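Local coordinates for motility protein B (Helicobacter pylori, PDB 3CYP), which forms part of the stator of the flagellar motor and probably fastens the torque-generating machinery to the cell wall through this periplasmic OmpA-like domain, at residues M19-Y22 with I23-I26. Sequence-based numbering, arbitrary orientation.
Sequences MMLY and IERI
The chi1 of Y22 (-174°) sets its ring beside the carbonyl carbon, on the side of the next turn, and with CG1 of I26 turned beside its own backbone N, the tyrosine CE1 lies 4.0 Å from I26 CG1. Three residues earlier the same i to i+4 spacing pairs M19 with I23: the methionine CG meets the isoleucine CD1 at 4.0 Å, the two side chains crossing at a slant, before the bend at chi3 swings the methyl CE of M19 away. In the OmpA-like fold of the periplasmic domain, helix 17-30 packs its buried side, with M19, I23 and I26, on F5 of strand 5-6, and I23 also touches V69, V72 and L73 of helix 58-75. The i to i+4 backbone bonds of the alpha helix join the same two turns. I23 N to M19 O is short (2.8 Å) and nearly straight. R25 N to L21 O is longer and more bent (3.3 Å, 147°). L21 O also accepts a bond from a water, 2.9 Å away, which donates a weak second bond to E24 OE2. The Y22 ring stands edge-to-face with F5, its hydroxyl hydrogen-bonded to the D3 carbonyl; R25 NE forms a salt bridge with E130 of helix 117-131.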
loop_
_atom_site.group_PDB
_atom_site.type_symbol
_atom_site.label_atom_id
_atom_site.label_comp_id
_atom_site.label_asym_id
_atom_site.label_seq_id
_atom_site.Cartn_x
_atom_site.Cartn_y
_atom_site.Cartn_z
ATOM N N MET B 19 8.081 5.965 -18.066
ATOM C CA MET B 19 7.043 5.475 -17.134
ATOM C C MET B 19 6.690 6.540 -16.099
ATOM O O MET B 19 5.514 6.650 -15.724
ATOM C CB MET B 19 7.447 4.171 -16.447
ATOM C CG MET B 19 6.223 3.463 -15.814
ATOM S SD MET B 19 6.656 2.029 -14.795
ATOM C CE MET B 19 7.143 0.872 -16.054
ATOM N N MET B 20 7.652 7.324 -15.628
ATOM C CA MET B 20 7.368 8.447 -14.687
ATOM C C MET B 20 6.375 9.415 -15.331
ATOM O O MET B 20 5.388 9.844 -14.725
ATOM C CB MET B 20 8.642 9.199 -14.327
ATOM C CG MET B 20 9.522 8.402 -13.400
ATOM S SD MET B 20 8.802 8.161 -11.739
ATOM C CE MET B 20 8.935 9.835 -11.049
ATOM N N LEU B 21 6.614 9.734 -16.595
ATOM C CA LEU B 21 5.747 10.662 -17.303
ATOM C C LEU B 21 4.334 10.112 -17.429
ATOM O O LEU B 21 3.370 10.863 -17.319
ATOM C CB LEU B 21 6.258 10.937 -18.704
ATOM C CG LEU B 21 7.347 11.977 -18.783
ATOM C CD1 LEU B 21 8.014 11.820 -20.179
ATOM C CD2 LEU B 21 6.752 13.349 -18.555
ATOM N N TYR B 22 4.218 8.821 -17.661
ATOM C CA TYR B 22 2.891 8.193 -17.833
ATOM C C TYR B 22 2.210 8.120 -16.459
ATOM O O TYR B 22 1.014 8.484 -16.315
ATOM C CB TYR B 22 2.996 6.825 -18.502
ATOM C CG TYR B 22 1.684 6.148 -18.858
ATOM C CD1 TYR B 22 0.494 6.857 -18.956
ATOM C CD2 TYR B 22 1.645 4.792 -19.131
ATOM C CE1 TYR B 22 -0.673 6.237 -19.276
ATOM C CE2 TYR B 22 0.472 4.141 -19.435
ATOM C CZ TYR B 22 -0.694 4.881 -19.537
ATOM O OH TYR B 22 -1.866 4.244 -19.843
ATOM N N ILE B 23 2.959 7.721 -15.440
ATOM C CA ILE B 23 2.377 7.726 -14.066
ATOM C C ILE B 23 1.873 9.119 -13.674
ATOM O O ILE B 23 0.819 9.282 -13.086
ATOM C CB ILE B 23 3.375 7.195 -13.029
ATOM C CG1 ILE B 23 3.698 5.735 -13.286
ATOM C CG2 ILE B 23 2.824 7.364 -11.589
ATOM C CD1 ILE B 23 4.883 5.232 -12.533
ATOM N N GLU B 24 2.604 10.163 -14.084
ATOM C CA GLU B 24 2.206 11.530 -13.777
ATOM C C GLU B 24 0.856 11.851 -14.422
ATOM O O GLU B 24 0.050 12.589 -13.845
ATOM C CB GLU B 24 3.292 12.464 -14.339
ATOM C CG GLU B 24 3.142 13.926 -14.121
ATOM C CD GLU B 24 4.328 14.648 -14.776
ATOM O OE1 GLU B 24 5.468 14.206 -14.514
ATOM O OE2 GLU B 24 4.100 15.591 -15.564
ATOM N N ARG B 25 0.627 11.373 -15.648
ATOM C CA ARG B 25 -0.669 11.634 -16.324
ATOM C C ARG B 25 -1.815 10.985 -15.557
ATOM O O ARG B 25 -2.923 11.540 -15.421
ATOM C CB ARG B 25 -0.711 11.109 -17.742
ATOM C CG ARG B 25 0.196 11.782 -18.706
ATOM C CD ARG B 25 -0.063 11.273 -20.147
ATOM N NE ARG B 25 -1.232 11.861 -20.803
ATOM C CZ ARG B 25 -1.531 11.683 -22.111
ATOM N NH1 ARG B 25 -0.780 10.909 -22.875
ATOM N NH2 ARG B 25 -2.576 12.257 -22.663
ATOM N N ILE B 26 -1.547 9.768 -15.104
ATOM C CA ILE B 26 -2.574 9.022 -14.339
ATOM C C ILE B 26 -2.832 9.695 -12.968
ATOM O O ILE B 26 -3.968 9.792 -12.502
ATOM C CB ILE B 26 -2.166 7.525 -14.191
ATOM C CG1 ILE B 26 -2.173 6.836 -15.576
ATOM C CG2 ILE B 26 -3.045 6.799 -13.165
ATOM C CD1 ILE B 26 -3.607 6.691 -16.171
HETATM O O HOH W 1 3.055 13.661 -17.865
#